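Local coordinates for tudor domain-containing protein 1 (Mus musculus, PDB 4B9W) that binds arginine-methylated Piwi proteins through its Tudor domains and supports piRNA-guided repression of transposable elements in the male germline, at residues 28-36 and 126-134; 75-86 and 98-109. All blocks are in the same frame, centred on the assembly; numbering follows the deposited sequence.

In the fold
Running from the N terminus, the chain enters the mixed beta sheet with strand 18-26, turns at Ser28 to Glu31 and lays down strand 31-36; only some 90 residues later does 126-134 return to pair with it in contact 1. The long excursion between them holds helix 41-57 and the five-stranded antiparallel Tudor sheet, in which contact 2 joins 75-86 to 98-109 by a much shorter loop, wholly enclosed by the longer one. The two centres lie about 16 Å apart, yet the contacts meet: His35 and Gln127 of contact 1 both hydrogen-bond Asp102 of contact 2, tying the Tudor core to the flanking sheet of this extended Tudor domain.

Contact 1: 28-36 and 126-134; sequences SPGEFYCHF and FQGMQCWLV
Cys131 sits between two phenylalanines in different ways: its CB lies over one face of the Phe32 ring, 3.7 Å from the ring centroid and 20° off the normal, while its SG meets the Phe36 ring at the edge, 3.8 Å from CZ. Phe32 carries its CG between backbone N and carbonyl carbon (chi1 61°), which tips the ring across the neighbouring strand; its CZ then reaches Leu133 CD2 at 4.0 Å. Cys34 SG approaches Cys131 SG to 3.9 Å, a nonbonded distance that excludes a disulfide. On the other face of the sheet from Phe32, Cys34 and Cys131, Gln130 CA lies over the Tyr33 ring. Without the Phe32 ring, as with an alanine here, Cys131 CB and Leu133 CD2 would probably lose their aromatic partner and a gap would open toward Phe151 of helix 145-155. The backbones pair antiparallel: Phe32 and Cys131 exchange two bonds, with Cys131 N only 2.6 Å from Phe32 O, and Cys34 and Met129 exchange two more. At the turn, Leu133 N donates almost straight (175°) to Pro29 O. Beyond the last bridge, a water accepts from Phe36 N and also contacts Gln127. Apolar and sulfur-aromatic packing on the face with Phe32, Cys34 and Cys131 thus adds to the backbone hydrogen bonds, whereas the nearby Glu31 pairs its carboxylate with a basic side chain of the bound peptide.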
loop_
_atom_site.group_PDB
_atom_site.type_symbol
_atom_site.label_atom_id
_atom_site.label_comp_id
_atom_site.label_asym_id
_atom_site.label_seq_id
_atom_site.Cartn_x
_atom_site.Cartn_y
_atom_site.Cartn_z
ATOM N N SER A 28 -0.372 12.579 0.584
ATOM C CA SER A 28 0.509 13.312 1.523
ATOM C C SER A 28 1.541 14.143 0.773
ATOM O O SER A 28 1.605 14.087 -0.444
ATOM C CB SER A 28 1.260 12.354 2.486
ATOM O OG SER A 28 2.284 11.616 1.845
ATOM N N PRO A 29 2.385 14.889 1.501
ATOM C CA PRO A 29 3.560 15.484 0.866
ATOM C C PRO A 29 4.582 14.483 0.376
ATOM O O PRO A 29 5.451 14.866 -0.407
ATOM C CB PRO A 29 4.164 16.346 1.983
ATOM C CG PRO A 29 3.008 16.710 2.827
ATOM C CD PRO A 29 2.173 15.454 2.845
ATOM N N GLY A 30 4.499 13.228 0.829
ATOM C CA GLY A 30 5.416 12.184 0.407
ATOM C C GLY A 30 4.851 11.274 -0.674
ATOM O O GLY A 30 5.524 10.343 -1.151
ATOM N N GLU A 31 3.613 11.560 -1.061
ATOM C CA GLU A 31 2.881 10.710 -1.965
ATOM C C GLU A 31 1.717 11.446 -2.625
ATOM O O GLU A 31 0.593 11.481 -2.105
ATOM C CB GLU A 31 2.371 9.514 -1.181
ATOM C CG GLU A 31 1.645 8.478 -2.009
ATOM C CD GLU A 31 1.064 7.369 -1.138
ATOM O OE1 GLU A 31 0.851 7.567 0.091
ATOM O OE2 GLU A 31 0.796 6.302 -1.689
ATOM N N PHE A 32 1.977 11.996 -3.793
ATOM C CA PHE A 32 0.930 12.600 -4.563
ATOM C C PHE A 32 1.199 12.354 -6.025
ATOM O O PHE A 32 2.315 12.022 -6.409
ATOM C CB PHE A 32 0.792 14.100 -4.262
ATOM C CG PHE A 32 2.015 14.913 -4.585
ATOM C CD1 PHE A 32 3.099 14.927 -3.735
ATOM C CD2 PHE A 32 2.075 15.678 -5.765
ATOM C CE1 PHE A 32 4.231 15.677 -4.035
ATOM C CE2 PHE A 32 3.196 16.426 -6.067
ATOM C CZ PHE A 32 4.270 16.436 -5.192
ATOM N N TYR A 33 0.159 12.499 -6.831
ATOM C CA TYR A 33 0.229 12.147 -8.224
ATOM C C TYR A 33 -0.026 13.366 -9.083
ATOM O O TYR A 33 -0.904 14.170 -8.774
ATOM C CB TYR A 33 -0.782 11.032 -8.506
ATOM C CG TYR A 33 -0.340 9.733 -7.904
ATOM C CD1 TYR A 33 -0.529 9.471 -6.553
ATOM C CD2 TYR A 33 0.321 8.791 -8.664
ATOM C CE1 TYR A 33 -0.089 8.290 -5.988
ATOM C CE2 TYR A 33 0.755 7.601 -8.104
ATOM C CZ TYR A 33 0.552 7.361 -6.778
ATOM O OH TYR A 33 0.982 6.191 -6.230
ATOM N N CYS A 34 0.756 13.500 -10.153
ATOM C CA CYS A 34 0.643 14.652 -11.040
ATOM C C CYS A 34 0.473 14.223 -12.479
ATOM O O CYS A 34 1.030 13.212 -12.905
ATOM C CB CYS A 34 1.896 15.531 -10.962
ATOM S SG CYS A 34 2.157 16.416 -9.402
ATOM N N HIS A 35 -0.307 15.006 -13.217
ATOM C CA HIS A 35 -0.195 15.049 -14.651
ATOM C C HIS A 35 0.861 16.064 -15.010
ATOM O O HIS A 35 0.784 17.225 -14.589
ATOM C CB HIS A 35 -1.507 15.446 -15.280
ATOM C CG HIS A 35 -2.593 14.429 -15.109
ATOM N ND1 HIS A 35 -3.893 14.774 -14.953
ATOM C CD2 HIS A 35 -2.541 13.050 -15.070
ATOM C CE1 HIS A 35 -4.636 13.666 -14.832
ATOM N NE2 HIS A 35 -3.806 12.601 -14.896
ATOM N N PHE A 36 1.865 15.619 -15.770
ATOM C CA PHE A 36 2.907 16.487 -16.304
ATOM C C PHE A 36 2.482 17.012 -17.687
ATOM O O PHE A 36 2.173 16.232 -18.608
ATOM C CB PHE A 36 4.246 15.747 -16.312
ATOM C CG PHE A 36 4.823 15.552 -14.929
ATOM C CD1 PHE A 36 4.261 14.654 -14.045
ATOM C CD2 PHE A 36 5.905 16.301 -14.504
ATOM C CE1 PHE A 36 4.794 14.470 -12.780
ATOM C CE2 PHE A 36 6.447 16.137 -13.235
ATOM C CZ PHE A 36 5.890 15.226 -12.369
ATOM N N PHE A 126 1.740 5.807 -19.240
ATOM C CA PHE A 126 0.914 6.027 -18.062
ATOM C C PHE A 126 1.200 7.395 -17.445
ATOM O O PHE A 126 2.355 7.791 -17.273
ATOM C CB PHE A 126 1.073 4.890 -17.034
ATOM C CG PHE A 126 0.588 3.529 -17.513
ATOM C CD1 PHE A 126 -0.095 3.358 -18.723
ATOM C CD2 PHE A 126 0.807 2.393 -16.723
ATOM C CE1 PHE A 126 -0.524 2.102 -19.125
ATOM C CE2 PHE A 126 0.373 1.132 -17.133
ATOM C CZ PHE A 126 -0.282 0.987 -18.333
ATOM N N GLN A 127 0.124 8.114 -17.118
ATOM C CA GLN A 127 0.195 9.571 -16.860
ATOM C C GLN A 127 0.109 9.967 -15.393
ATOM O O GLN A 127 0.392 11.102 -15.069
ATOM C CB GLN A 127 -0.921 10.297 -17.602
ATOM C CG GLN A 127 -0.812 10.292 -19.108
ATOM C CD GLN A 127 0.400 11.031 -19.631
ATOM O OE1 GLN A 127 0.740 12.107 -19.147
ATOM N NE2 GLN A 127 1.060 10.457 -20.644
ATOM N N GLY A 128 -0.308 9.057 -14.517
ATOM C CA GLY A 128 -0.356 9.327 -13.091
ATOM C C GLY A 128 1.008 9.057 -12.480
ATOM O O GLY A 128 1.325 7.923 -12.073
ATOM N N MET A 129 1.820 10.104 -12.427
ATOM C CA MET A 129 3.200 9.968 -11.994
ATOM C C MET A 129 3.296 10.185 -10.501
ATOM O O MET A 129 2.944 11.275 -10.026
ATOM C CB MET A 129 4.050 11.016 -12.724
ATOM C CG MET A 129 4.086 10.816 -14.234
ATOM S SD MET A 129 4.680 9.154 -14.654
ATOM C CE MET A 129 6.157 9.057 -13.619
ATOM N N GLN A 130 3.773 9.182 -9.764
ATOM C CA GLN A 130 3.908 9.355 -8.307
ATOM C C GLN A 130 5.013 10.353 -8.018
ATOM O O GLN A 130 6.085 10.244 -8.605
ATOM C CB GLN A 130 4.224 8.030 -7.590
ATOM C CG GLN A 130 4.237 8.184 -6.078
ATOM C CD GLN A 130 4.516 6.881 -5.348
ATOM O OE1 GLN A 130 4.922 5.886 -5.953
ATOM N NE2 GLN A 130 4.318 6.890 -4.037
ATOM N N CYS A 131 4.746 11.310 -7.126
ATOM C CA CYS A 131 5.704 12.325 -6.739
ATOM C C CYS A 131 5.845 12.397 -5.231
ATOM O O CYS A 131 5.069 11.809 -4.518
ATOM C CB CYS A 131 5.289 13.703 -7.231
ATOM S SG CYS A 131 5.009 13.801 -8.999
ATOM N N TRP A 132 6.884 13.087 -4.776
ATOM C CA TRP A 132 7.012 13.510 -3.369
ATOM C C TRP A 132 7.742 14.797 -3.369
ATOM O O TRP A 132 8.488 15.049 -4.274
ATOM C CB TRP A 132 7.751 12.489 -2.521
ATOM C CG TRP A 132 9.020 11.953 -3.121
ATOM C CD1 TRP A 132 10.324 12.438 -2.969
ATOM C CD2 TRP A 132 9.146 10.771 -3.973
ATOM N NE1 TRP A 132 11.212 11.649 -3.666
ATOM C CE2 TRP A 132 10.563 10.642 -4.293
ATOM C CE3 TRP A 132 8.244 9.832 -4.485
ATOM C CZ2 TRP A 132 11.036 9.627 -5.099
ATOM C CZ3 TRP A 132 8.736 8.798 -5.291
ATOM C CH2 TRP A 132 10.101 8.702 -5.591
ATOM N N LEU A 133 7.519 15.652 -2.382
ATOM C CA LEU A 133 8.271 16.900 -2.290
ATOM C C LEU A 133 9.655 16.577 -1.743
ATOM O O LEU A 133 9.787 15.760 -0.855
ATOM C CB LEU A 133 7.588 17.908 -1.357
ATOM C CG LEU A 133 6.245 18.507 -1.813
ATOM C CD1 LEU A 133 5.763 19.505 -0.770
ATOM C CD2 LEU A 133 6.360 19.164 -3.168
ATOM N N VAL A 134 10.693 17.201 -2.281
ATOM C CA VAL A 134 12.027 16.937 -1.757
ATOM C C VAL A 134 12.318 17.845 -0.561
ATOM O O VAL A 134 11.655 18.868 -0.355
ATOM C CB VAL A 134 13.119 17.078 -2.823
ATOM C CG1 VAL A 134 12.921 16.021 -3.903
ATOM C CG2 VAL A 134 13.145 18.494 -3.385
HETATM O O HOH W 1 8.437 14.311 0.699
HETATM O O HOH W 2 3.004 13.660 -19.500
HETATM O O HOH W 3 1.710 13.008 -16.644
#

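Contact 2: 75-86 and 98-109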
loop_
_atom_site.group_PDB
_atom_site.type_symbol
_atom_site.label_atom_id
_atom_site.label_comp_id
_atom_site.label_asym_id
_atom_site.label_seq_id
_atom_site.Cartn_x
_atom_site.Cartn_y
_atom_site.Cartn_z
ATOM N N PHE A 75 -13.785 0.126 -14.547
ATOM C CA PHE A 75 -14.842 1.121 -14.398
ATOM C C PHE A 75 -14.615 1.889 -13.096
ATOM O O PHE A 75 -14.410 1.281 -12.066
ATOM C CB PHE A 75 -16.192 0.383 -14.376
ATOM C CG PHE A 75 -17.380 1.266 -14.199
ATOM C CD1 PHE A 75 -17.885 1.981 -15.261
ATOM C CD2 PHE A 75 -18.018 1.358 -12.974
ATOM C CE1 PHE A 75 -18.993 2.806 -15.100
ATOM C CE2 PHE A 75 -19.130 2.174 -12.808
ATOM C CZ PHE A 75 -19.618 2.893 -13.868
ATOM N N PHE A 76 -14.614 3.216 -13.152
ATOM C CA PHE A 76 -14.446 4.060 -11.957
ATOM C C PHE A 76 -15.794 4.682 -11.565
ATOM O O PHE A 76 -16.336 5.554 -12.267
ATOM C CB PHE A 76 -13.376 5.147 -12.205
ATOM C CG PHE A 76 -13.211 6.114 -11.064
ATOM C CD1 PHE A 76 -12.976 5.653 -9.771
ATOM C CD2 PHE A 76 -13.318 7.489 -11.266
ATOM C CE1 PHE A 76 -12.835 6.531 -8.711
ATOM C CE2 PHE A 76 -13.183 8.370 -10.206
ATOM C CZ PHE A 76 -12.945 7.892 -8.924
ATOM N N SER A 77 -16.342 4.209 -10.448
ATOM C CA SER A 77 -17.690 4.589 -10.019
ATOM C C SER A 77 -17.782 6.068 -9.615
ATOM O O SER A 77 -18.857 6.650 -9.679
ATOM C CB SER A 77 -18.124 3.716 -8.846
ATOM O OG SER A 77 -17.135 3.832 -7.849
ATOM N N GLY A 78 -16.659 6.654 -9.207
ATOM C CA GLY A 78 -16.556 8.096 -8.986
ATOM C C GLY A 78 -17.130 8.972 -10.101
ATOM O O GLY A 78 -17.815 9.947 -9.808
ATOM N N ASP A 79 -16.862 8.653 -11.370
ATOM C CA ASP A 79 -17.491 9.399 -12.477
ATOM C C ASP A 79 -18.210 8.531 -13.523
ATOM O O ASP A 79 -18.738 9.056 -14.489
ATOM C CB ASP A 79 -16.451 10.276 -13.180
ATOM C CG ASP A 79 -15.410 9.462 -13.949
ATOM O OD1 ASP A 79 -15.419 8.216 -13.845
ATOM O OD2 ASP A 79 -14.579 10.075 -14.655
ATOM N N GLY A 80 -18.210 7.213 -13.353
ATOM C CA GLY A 80 -18.961 6.330 -14.250
ATOM C C GLY A 80 -18.351 6.099 -15.620
ATOM O O GLY A 80 -19.056 5.787 -16.575
ATOM N N ASN A 81 -17.035 6.221 -15.717
ATOM C CA ASN A 81 -16.330 5.982 -16.969
ATOM C C ASN A 81 -15.263 4.897 -16.807
ATOM O O ASN A 81 -14.823 4.593 -15.681
ATOM C CB ASN A 81 -15.679 7.274 -17.432
ATOM C CG ASN A 81 -16.702 8.385 -17.725
ATOM O OD1 ASN A 81 -17.728 8.140 -18.361
ATOM N ND2 ASN A 81 -16.418 9.598 -17.269
ATOM N N TRP A 82 -14.818 4.338 -17.925
ATOM C CA TRP A 82 -13.723 3.366 -17.907
ATOM C C TRP A 82 -12.350 4.021 -18.020
ATOM O O TRP A 82 -12.166 5.014 -18.723
ATOM C CB TRP A 82 -13.951 2.346 -18.993
ATOM C CG TRP A 82 -15.202 1.537 -18.741
ATOM C CD1 TRP A 82 -16.536 1.938 -18.897
ATOM C CD2 TRP A 82 -15.281 0.155 -18.246
ATOM N NE1 TRP A 82 -17.396 0.935 -18.547
ATOM C CE2 TRP A 82 -16.717 -0.163 -18.149
ATOM C CE3 TRP A 82 -14.348 -0.798 -17.860
ATOM C CZ2 TRP A 82 -17.164 -1.403 -17.722
ATOM C CZ3 TRP A 82 -14.813 -2.049 -17.433
ATOM C CH2 TRP A 82 -16.185 -2.345 -17.379
ATOM N N TYR A 83 -11.367 3.502 -17.294
ATOM C CA TYR A 83 -10.010 4.004 -17.440
ATOM C C TYR A 83 -9.009 2.858 -17.436
ATOM O O TYR A 83 -9.347 1.724 -17.111
ATOM C CB TYR A 83 -9.684 4.975 -16.306
ATOM C CG TYR A 83 -10.563 6.205 -16.293
ATOM C CD1 TYR A 83 -10.255 7.296 -17.080
ATOM C CD2 TYR A 83 -11.714 6.257 -15.497
ATOM C CE1 TYR A 83 -11.053 8.421 -17.093
ATOM C CE2 TYR A 83 -12.524 7.389 -15.489
ATOM C CZ TYR A 83 -12.178 8.470 -16.286
ATOM O OH TYR A 83 -12.959 9.601 -16.306
ATOM N N ARG A 84 -7.769 3.185 -17.781
ATOM C CA ARG A 84 -6.671 2.235 -17.738
ATOM C C ARG A 84 -6.317 1.925 -16.294
ATOM O O ARG A 84 -6.393 2.797 -15.427
ATOM C CB ARG A 84 -5.461 2.784 -18.470
ATOM C CG ARG A 84 -5.731 3.078 -19.947
ATOM C CD ARG A 84 -4.455 3.239 -20.723
ATOM N NE ARG A 84 -3.724 4.464 -20.384
ATOM C CZ ARG A 84 -2.553 4.796 -20.914
ATOM N NH1 ARG A 84 -1.970 3.999 -21.800
ATOM N NH2 ARG A 84 -1.941 5.921 -20.545
ATOM N N ALA A 85 -5.954 0.674 -16.043
ATOM C CA ALA A 85 -5.655 0.233 -14.699
ATOM C C ALA A 85 -4.709 -0.976 -14.704
ATOM O O ALA A 85 -4.537 -1.644 -15.725
ATOM C CB ALA A 85 -6.951 -0.102 -13.990
ATOM N N LEU A 86 -4.060 -1.198 -13.550
ATOM C CA LEU A 86 -3.304 -2.391 -13.242
ATOM C C LEU A 86 -3.940 -3.080 -12.034
ATOM O O LEU A 86 -4.330 -2.425 -11.049
ATOM C CB LEU A 86 -1.835 -2.052 -12.907
ATOM C CG LEU A 86 -0.862 -1.656 -14.012
ATOM C CD1 LEU A 86 0.413 -1.060 -13.390
ATOM C CD2 LEU A 86 -0.521 -2.832 -14.935
ATOM N N VAL A 98 -7.802 -2.205 -8.099
ATOM C CA VAL A 98 -7.117 -1.746 -9.278
ATOM C C VAL A 98 -6.501 -0.376 -9.038
ATOM O O VAL A 98 -7.105 0.459 -8.363
ATOM C CB VAL A 98 -8.071 -1.694 -10.481
ATOM C CG1 VAL A 98 -8.476 -3.106 -10.852
ATOM C CG2 VAL A 98 -9.286 -0.805 -10.176
ATOM N N HIS A 99 -5.292 -0.198 -9.569
ATOM C CA HIS A 99 -4.589 1.070 -9.617
ATOM C C HIS A 99 -4.876 1.768 -10.906
ATOM O O HIS A 99 -4.473 1.312 -11.975
ATOM C CB HIS A 99 -3.084 0.841 -9.512
ATOM C CG HIS A 99 -2.300 2.117 -9.476
ATOM N ND1 HIS A 99 -1.991 2.743 -8.315
ATOM C CD2 HIS A 99 -1.829 2.920 -10.500
ATOM C CE1 HIS A 99 -1.315 3.883 -8.604
ATOM N NE2 HIS A 99 -1.226 3.980 -9.948
ATOM N N PHE A 100 -5.596 2.883 -10.838
ATOM C CA PHE A 100 -5.857 3.675 -12.044
ATOM C C PHE A 100 -4.588 4.426 -12.476
ATOM O O PHE A 100 -4.201 5.405 -11.854
ATOM C CB PHE A 100 -7.060 4.617 -11.795
ATOM C CG PHE A 100 -8.371 3.889 -11.756
ATOM C CD1 PHE A 100 -8.959 3.464 -12.933
ATOM C CD2 PHE A 100 -9.007 3.606 -10.553
ATOM C CE1 PHE A 100 -10.159 2.762 -12.923
ATOM C CE2 PHE A 100 -10.201 2.909 -10.530
ATOM C CZ PHE A 100 -10.782 2.490 -11.718
ATOM N N VAL A 101 -3.942 3.938 -13.543
ATOM C CA VAL A 101 -2.552 4.296 -13.885
ATOM C C VAL A 101 -2.344 5.719 -14.405
ATOM O O VAL A 101 -1.233 6.257 -14.341
ATOM C CB VAL A 101 -1.942 3.317 -14.917
ATOM C CG1 VAL A 101 -1.827 1.914 -14.340
ATOM C CG2 VAL A 101 -2.743 3.287 -16.205
ATOM N N ASP A 102 -3.401 6.329 -14.918
ATOM C CA ASP A 102 -3.309 7.712 -15.379
ATOM C C ASP A 102 -3.710 8.757 -14.329
ATOM O O ASP A 102 -3.718 9.946 -14.647
ATOM C CB ASP A 102 -4.162 7.884 -16.630
ATOM C CG ASP A 102 -3.641 7.074 -17.799
ATOM O OD1 ASP A 102 -2.451 7.230 -18.170
ATOM O OD2 ASP A 102 -4.448 6.327 -18.375
ATOM N N TYR A 103 -4.026 8.329 -13.096
ATOM C CA TYR A 103 -4.501 9.265 -12.033
ATOM C C TYR A 103 -3.890 8.993 -10.648
ATOM O O TYR A 103 -3.617 9.929 -9.914
ATOM C CB TYR A 103 -6.055 9.281 -11.956
ATOM C CG TYR A 103 -6.691 9.649 -13.299
ATOM C CD1 TYR A 103 -6.945 8.666 -14.251
ATOM C CD2 TYR A 103 -6.993 10.972 -13.623
ATOM C CE1 TYR A 103 -7.474 8.980 -15.489
ATOM C CE2 TYR A 103 -7.552 11.301 -14.841
ATOM C CZ TYR A 103 -7.773 10.291 -15.788
ATOM O OH TYR A 103 -8.301 10.578 -17.035
ATOM N N GLY A 104 -3.704 7.722 -10.291
ATOM C CA GLY A 104 -2.988 7.353 -9.081
ATOM C C GLY A 104 -3.847 6.851 -7.942
ATOM O O GLY A 104 -3.312 6.485 -6.895
ATOM N N ASN A 105 -5.166 6.839 -8.127
ATOM C CA ASN A 105 -6.088 6.245 -7.147
ATOM C C ASN A 105 -6.240 4.742 -7.325
ATOM O O ASN A 105 -6.036 4.183 -8.431
ATOM C CB ASN A 105 -7.464 6.911 -7.160
ATOM C CG ASN A 105 -8.139 6.850 -8.514
ATOM O OD1 ASN A 105 -7.555 7.241 -9.495
ATOM N ND2 ASN A 105 -9.378 6.365 -8.561
ATOM N N VAL A 106 -6.566 4.094 -6.218
ATOM C CA VAL A 106 -6.809 2.659 -6.170
ATOM C C VAL A 106 -8.252 2.455 -5.734
ATOM O O VAL A 106 -8.662 3.030 -4.741
ATOM C CB VAL A 106 -5.859 1.963 -5.160
ATOM C CG1 VAL A 106 -6.301 0.519 -4.875
ATOM C CG2 VAL A 106 -4.422 2.009 -5.667
ATOM N N GLU A 107 -9.014 1.643 -6.462
ATOM C CA GLU A 107 -10.399 1.319 -6.085
ATOM C C GLU A 107 -10.664 -0.211 -6.085
ATOM O O GLU A 107 -10.100 -0.953 -6.880
ATOM C CB GLU A 107 -11.399 1.982 -7.053
ATOM C CG GLU A 107 -11.237 3.487 -7.284
ATOM C CD GLU A 107 -11.381 4.326 -6.024
ATOM O OE1 GLU A 107 -12.195 3.935 -5.155
ATOM O OE2 GLU A 107 -10.692 5.387 -5.915
ATOM N N GLU A 108 -11.555 -0.661 -5.213
ATOM C CA GLU A 108 -12.052 -2.034 -5.240
ATOM C C GLU A 108 -13.218 -2.166 -6.218
ATOM O O GLU A 108 -14.228 -1.464 -6.075
ATOM C CB GLU A 108 -12.525 -2.445 -3.863
ATOM C CG GLU A 108 -13.045 -3.878 -3.824
ATOM C CD GLU A 108 -13.352 -4.347 -2.423
ATOM O OE1 GLU A 108 -12.790 -3.770 -1.480
ATOM O OE2 GLU A 108 -14.149 -5.300 -2.269
ATOM N N VAL A 109 -13.073 -3.057 -7.207
ATOM C CA VAL A 109 -14.117 -3.313 -8.192
ATOM C C VAL A 109 -14.512 -4.798 -8.237
ATOM O O VAL A 109 -13.840 -5.670 -7.652
ATOM C CB VAL A 109 -13.719 -2.800 -9.596
ATOM C CG1 VAL A 109 -13.440 -1.300 -9.557
ATOM C CG2 VAL A 109 -12.508 -3.539 -10.159
HETATM O O HOH W 4 -7.083 6.012 -18.341
HETATM O O HOH W 5 -6.352 5.503 -15.447
#
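Arg84 grips Asp102 side-on: NE donates to OD2 and NH2 to OD1, each at 2.8 Å and each on a syn lone pair, with guanidinium and carboxylate planes 20° apart. Two aromatic pairs accompany this salt bridge. The edge of Phe76 points at the face of Phe100, centroids 5.5 Å apart, and the edge of Tyr103 is turned to the face of Tyr83 in an offset edge-to-face pair. Phe76 has its CG anti to the backbone N (chi1 176°), bringing CE1 to 3.5 Å from Asn105 ND2. In the next shell, that ND2 is held by Glu107 OE2, the amide donating in its own plane at 178°, while Asn105 OD1 bonds the modified side chain of the bound peptide. Tyr83 OH also approaches Asp79 OD2, though so closely that the details of this bond are doubtful. The strands themselves are joined by Leu86 and His99, a hydrogen-bonded antiparallel pair, with His99 N 2.8 Å from Leu86 O. Further out, Arg84 NH1 bonds the backbone carbonyls of Phe121 and Leu124. Tyr83, Phe100 and Tyr103 all pack on the modified side chain, as in the aromatic cage of Tudor domains: their rings would favour a methylated, delocalised cation, and Asn105 adds a polar grip on it.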